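Local coordinates for rhamnosidase B (Bacillus sp., PDB 2OKX), which probably releases terminal non-reducing alpha-L-rhamnose from alpha-L-rhamnosides by hydrolysis, as an inverting family 78 glycoside hydrolase, at residues P39-Y50 and Q71-L82. Numbering follows the deposited sequence.
Sequences PAMLHITADSRY and QFYDSYDIGGQL
Ala40 sets its methyl against Leu82 CD1, and Ala40 O accepts from Ile78 N at 3.0 Å. Beside this bond a water joins Ala40 N to Asp77 OD1, the same oxygen that closes an Asx turn by accepting from Gly79 N. Met41 curls back over the partner strand: bends at chi2 and chi3 carry Met41 SD to 3.7 Å from Asp77 CA. Leu42 and Tyr76 form a hydrogen-bonded antiparallel pair, while Leu42 CB and CD1 pack crosswise on the branches of Ile78. On the face shared with Met41 and Asp77, His43 ND1 meets Ser75 OG at 2.7 Å in the imidazole plane; either may be the donor. Strands 41-47 and 70-77 run antiparallel as inner neighbours of a mixed five-stranded sheet of the N-terminal domain, where strand 110-117 flanks the first and 189-192 the second. Ile44 exchanges both backbone bonds with Asp74, its CG2 touches Tyr76 CE1, and its CD1 sits over the centre of the Tyr50 ring. Thr45 holds OG1 anti to the backbone N (chi1 -169°), where it donates to Phe72 O from above the carbonyl plane and accepts from Gln71 NE2, two bonds that fix the hydroxyl. After the cis peptide before Ser48 the chain passes into a second, seven-stranded antiparallel sheet, its strand 49-54 beginning with a classic bulge in which Ser48 and Arg49 both face Leu95, and Tyr50 reaches back across the interior. Tyr50 OH donates a very short 2.5 Å bond to Asp74 OD2 and lies 2.7 Å from Tyr76 OH, while Arg193 salt-bridges Asp74 OD1, probably helping to keep this buried carboxylate charged.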
loop_
_atom_site.group_PDB
_atom_site.type_symbol
_atom_site.label_atom_id
_atom_site.label_comp_id
_atom_site.label_asym_id
_atom_site.label_seq_id
_atom_site.Cartn_x
_atom_site.Cartn_y
_atom_site.Cartn_z
ATOM N N PRO A 39 -22.073 -29.582 -2.309
ATOM C CA PRO A 39 -22.064 -28.141 -2.576
ATOM C C PRO A 39 -21.636 -27.817 -4.000
ATOM O O PRO A 39 -20.760 -28.474 -4.562
ATOM C CB PRO A 39 -21.067 -27.615 -1.552
ATOM C CG PRO A 39 -20.067 -28.718 -1.495
ATOM C CD PRO A 39 -20.942 -29.956 -1.440
ATOM N N ALA A 40 -22.269 -26.808 -4.584
ATOM C CA ALA A 40 -21.932 -26.382 -5.930
ATOM C C ALA A 40 -20.791 -25.382 -5.777
ATOM O O ALA A 40 -21.002 -24.252 -5.335
ATOM C CB ALA A 40 -23.135 -25.723 -6.590
ATOM N N MET A 41 -19.584 -25.810 -6.128
ATOM C CA MET A 41 -18.407 -24.962 -6.014
ATOM C C MET A 41 -18.047 -24.273 -7.326
ATOM O O MET A 41 -18.137 -24.870 -8.403
ATOM C CB MET A 41 -17.203 -25.784 -5.539
ATOM C CG MET A 41 -17.385 -26.462 -4.188
ATOM S SD MET A 41 -17.810 -25.295 -2.870
ATOM C CE MET A 41 -16.223 -24.461 -2.630
ATOM N N LEU A 42 -17.643 -23.012 -7.223
ATOM C CA LEU A 42 -17.236 -22.231 -8.382
ATOM C C LEU A 42 -15.778 -21.849 -8.150
ATOM O O LEU A 42 -15.465 -21.044 -7.268
ATOM C CB LEU A 42 -18.105 -20.979 -8.523
ATOM C CG LEU A 42 -17.991 -20.196 -9.835
ATOM C CD1 LEU A 42 -19.155 -19.224 -9.960
ATOM C CD2 LEU A 42 -16.661 -19.453 -9.886
ATOM N N HIS A 43 -14.892 -22.453 -8.936
ATOM C CA HIS A 43 -13.458 -22.211 -8.843
ATOM C C HIS A 43 -13.086 -21.180 -9.896
ATOM O O HIS A 43 -13.441 -21.326 -11.064
ATOM C CB HIS A 43 -12.711 -23.518 -9.088
ATOM C CG HIS A 43 -13.203 -24.653 -8.245
ATOM N ND1 HIS A 43 -12.895 -24.780 -6.907
ATOM C CD2 HIS A 43 -13.993 -25.711 -8.551
ATOM C CE1 HIS A 43 -13.469 -25.867 -6.426
ATOM N NE2 HIS A 43 -14.142 -26.451 -7.403
ATOM N N ILE A 44 -12.358 -20.147 -9.489
ATOM C CA ILE A 44 -12.016 -19.081 -10.417
ATOM C C ILE A 44 -10.753 -18.289 -10.096
ATOM O O ILE A 44 -10.336 -18.177 -8.941
ATOM C CB ILE A 44 -13.195 -18.075 -10.500
ATOM C CG1 ILE A 44 -12.839 -16.885 -11.393
ATOM C CG2 ILE A 44 -13.549 -17.584 -9.094
ATOM C CD1 ILE A 44 -13.972 -15.874 -11.537
ATOM N N THR A 45 -10.143 -17.757 -11.148
ATOM C CA THR A 45 -8.972 -16.900 -11.033
ATOM C C THR A 45 -8.951 -16.078 -12.311
ATOM O O THR A 45 -9.623 -16.418 -13.284
ATOM C CB THR A 45 -7.651 -17.687 -10.870
ATOM O OG1 THR A 45 -6.610 -16.771 -10.503
ATOM C CG2 THR A 45 -7.258 -18.382 -12.166
ATOM N N ALA A 46 -8.212 -14.978 -12.305
ATOM C CA ALA A 46 -8.145 -14.130 -13.479
ATOM C C ALA A 46 -6.881 -13.291 -13.470
ATOM O O ALA A 46 -6.152 -13.250 -12.482
ATOM C CB ALA A 46 -9.364 -13.227 -13.540
ATOM N N ASP A 47 -6.627 -12.634 -14.593
ATOM C CA ASP A 47 -5.467 -11.773 -14.760
ATOM C C ASP A 47 -6.032 -10.481 -15.343
ATOM O O ASP A 47 -6.535 -10.498 -16.466
ATOM C CB ASP A 47 -4.481 -12.411 -15.748
ATOM C CG ASP A 47 -3.188 -11.632 -15.867
ATOM O OD1 ASP A 47 -3.258 -10.389 -15.918
ATOM O OD2 ASP A 47 -2.107 -12.257 -15.919
ATOM N N SER A 48 -5.922 -9.356 -14.632
ATOM C CA SER A 48 -5.259 -9.244 -13.331
ATOM C C SER A 48 -6.138 -9.491 -12.100
ATOM O O SER A 48 -5.702 -10.129 -11.137
ATOM C CB SER A 48 -4.635 -7.853 -13.206
ATOM O OG SER A 48 -3.952 -7.488 -14.391
ATOM N N ARG A 49 -7.354 -8.954 -12.122
ATOM C CA ARG A 49 -8.295 -9.102 -11.007
ATOM C C ARG A 49 -9.722 -9.288 -11.535
ATOM O O ARG A 49 -10.006 -8.961 -12.687
ATOM C CB ARG A 49 -8.245 -7.855 -10.115
ATOM C CG ARG A 49 -6.876 -7.542 -9.513
ATOM C CD ARG A 49 -6.481 -8.557 -8.455
ATOM N NE ARG A 49 -5.265 -8.167 -7.744
ATOM C CZ ARG A 49 -4.057 -8.676 -7.967
ATOM N NH1 ARG A 49 -3.880 -9.615 -8.890
ATOM N NH2 ARG A 49 -3.021 -8.248 -7.257
ATOM N N TYR A 50 -10.623 -9.795 -10.693
ATOM C CA TYR A 50 -12.002 -10.008 -11.120
ATOM C C TYR A 50 -13.049 -9.641 -10.072
ATOM O O TYR A 50 -12.749 -9.518 -8.887
ATOM C CB TYR A 50 -12.228 -11.479 -11.484
ATOM C CG TYR A 50 -12.306 -12.394 -10.274
ATOM C CD1 TYR A 50 -11.181 -13.069 -9.804
ATOM C CD2 TYR A 50 -13.497 -12.535 -9.562
ATOM C CE1 TYR A 50 -11.238 -13.861 -8.652
ATOM C CE2 TYR A 50 -13.565 -13.319 -8.408
ATOM C CZ TYR A 50 -12.433 -13.976 -7.960
ATOM O OH TYR A 50 -12.499 -14.730 -6.810
ATOM N N GLN A 71 -0.329 -19.081 -9.648
ATOM C CA GLN A 71 -1.540 -18.271 -9.723
ATOM C C GLN A 71 -2.632 -18.818 -8.803
ATOM O O GLN A 71 -3.147 -19.916 -9.018
ATOM C CB GLN A 71 -2.030 -18.250 -11.174
ATOM C CG GLN A 71 -3.218 -17.348 -11.465
ATOM C CD GLN A 71 -2.906 -15.880 -11.280
ATOM O OE1 GLN A 71 -1.781 -15.439 -11.508
ATOM N NE2 GLN A 71 -3.910 -15.107 -10.881
ATOM N N PHE A 72 -2.983 -18.040 -7.783
ATOM C CA PHE A 72 -4.004 -18.429 -6.812
ATOM C C PHE A 72 -5.428 -18.354 -7.364
ATOM O O PHE A 72 -5.804 -17.376 -8.014
ATOM C CB PHE A 72 -3.899 -17.536 -5.573
ATOM C CG PHE A 72 -2.764 -17.893 -4.654
ATOM C CD1 PHE A 72 -2.861 -18.982 -3.798
ATOM C CD2 PHE A 72 -1.602 -17.125 -4.631
ATOM C CE1 PHE A 72 -1.817 -19.305 -2.921
ATOM C CE2 PHE A 72 -0.554 -17.437 -3.762
ATOM C CZ PHE A 72 -0.665 -18.530 -2.903
ATOM N N TYR A 73 -6.223 -19.388 -7.101
ATOM C CA TYR A 73 -7.607 -19.401 -7.562
ATOM C C TYR A 73 -8.548 -19.533 -6.373
ATOM O O TYR A 73 -8.211 -20.159 -5.366
ATOM C CB TYR A 73 -7.842 -20.539 -8.567
ATOM C CG TYR A 73 -7.715 -21.935 -8.006
ATOM C CD1 TYR A 73 -8.799 -22.568 -7.397
ATOM C CD2 TYR A 73 -6.511 -22.636 -8.100
ATOM C CE1 TYR A 73 -8.686 -23.870 -6.897
ATOM C CE2 TYR A 73 -6.390 -23.931 -7.605
ATOM C CZ TYR A 73 -7.479 -24.543 -7.005
ATOM O OH TYR A 73 -7.353 -25.825 -6.516
ATOM N N ASP A 74 -9.732 -18.943 -6.500
ATOM C CA ASP A 74 -10.725 -18.964 -5.433
ATOM C C ASP A 74 -11.823 -19.987 -5.679
ATOM O O ASP A 74 -12.172 -20.265 -6.824
ATOM C CB ASP A 74 -11.351 -17.576 -5.290
ATOM C CG ASP A 74 -10.313 -16.496 -5.087
ATOM O OD1 ASP A 74 -9.421 -16.695 -4.240
ATOM O OD2 ASP A 74 -10.386 -15.458 -5.768
ATOM N N SER A 75 -12.362 -20.535 -4.593
ATOM C CA SER A 75 -13.434 -21.523 -4.672
ATOM C C SER A 75 -14.609 -21.068 -3.811
ATOM O O SER A 75 -14.510 -21.042 -2.586
ATOM C CB SER A 75 -12.941 -22.888 -4.181
ATOM O OG SER A 75 -11.811 -23.328 -4.915
ATOM N N TYR A 76 -15.716 -20.713 -4.457
ATOM C CA TYR A 76 -16.911 -20.261 -3.745
ATOM C C TYR A 76 -18.022 -21.295 -3.714
ATOM O O TYR A 76 -18.254 -21.997 -4.696
ATOM C CB TYR A 76 -17.510 -19.014 -4.396
ATOM C CG TYR A 76 -16.612 -17.808 -4.458
ATOM C CD1 TYR A 76 -15.644 -17.684 -5.454
ATOM C CD2 TYR A 76 -16.746 -16.775 -3.533
ATOM C CE1 TYR A 76 -14.831 -16.556 -5.529
ATOM C CE2 TYR A 76 -15.941 -15.643 -3.598
ATOM C CZ TYR A 76 -14.985 -15.539 -4.597
ATOM O OH TYR A 76 -14.177 -14.428 -4.654
ATOM N N ASP A 77 -18.714 -21.377 -2.583
ATOM C CA ASP A 77 -19.858 -22.266 -2.479
ATOM C C ASP A 77 -20.996 -21.353 -2.933
ATOM O O ASP A 77 -21.382 -20.434 -2.205
ATOM C CB ASP A 77 -20.099 -22.695 -1.036
ATOM C CG ASP A 77 -21.293 -23.626 -0.901
ATOM O OD1 ASP A 77 -22.305 -23.403 -1.601
ATOM O OD2 ASP A 77 -21.223 -24.572 -0.093
ATOM N N ILE A 78 -21.518 -21.584 -4.135
ATOM C CA ILE A 78 -22.589 -20.744 -4.665
ATOM C C ILE A 78 -23.992 -21.316 -4.496
ATOM O O ILE A 78 -24.922 -20.886 -5.175
ATOM C CB ILE A 78 -22.375 -20.444 -6.166
ATOM C CG1 ILE A 78 -22.262 -21.758 -6.947
ATOM C CG2 ILE A 78 -21.130 -19.588 -6.355
ATOM C CD1 ILE A 78 -22.195 -21.573 -8.445
ATOM N N GLY A 79 -24.149 -22.268 -3.583
ATOM C CA GLY A 79 -25.454 -22.867 -3.366
ATOM C C GLY A 79 -26.521 -21.839 -3.046
ATOM O O GLY A 79 -27.702 -22.039 -3.340
ATOM N N GLY A 80 -26.100 -20.725 -2.454
ATOM C CA GLY A 80 -27.032 -19.677 -2.092
ATOM C C GLY A 80 -27.561 -18.870 -3.260
ATOM O O GLY A 80 -28.678 -18.360 -3.200
ATOM N N GLN A 81 -26.773 -18.745 -4.322
ATOM C CA GLN A 81 -27.203 -17.982 -5.488
ATOM C C GLN A 81 -27.715 -18.875 -6.615
ATOM O O GLN A 81 -28.313 -18.391 -7.573
ATOM C CB GLN A 81 -26.052 -17.114 -6.020
ATOM C CG GLN A 81 -25.564 -16.033 -5.060
ATOM C CD GLN A 81 -24.581 -16.551 -4.018
ATOM O OE1 GLN A 81 -24.167 -15.813 -3.121
ATOM N NE2 GLN A 81 -24.198 -17.815 -4.137
ATOM N N LEU A 82 -27.487 -20.177 -6.487
ATOM C CA LEU A 82 -27.894 -21.144 -7.504
ATOM C C LEU A 82 -29.410 -21.345 -7.608
ATOM O O LEU A 82 -30.103 -21.476 -6.598
ATOM C CB LEU A 82 -27.209 -22.488 -7.224
ATOM C CG LEU A 82 -27.121 -23.541 -8.334
ATOM C CD1 LEU A 82 -26.231 -24.680 -7.859
ATOM C CD2 LEU A 82 -28.501 -24.060 -8.698
HETATM O O HOH W 1 -23.904 -25.533 -2.560
HETATM O O HOH W 2 -3.606 -12.126 -11.009
#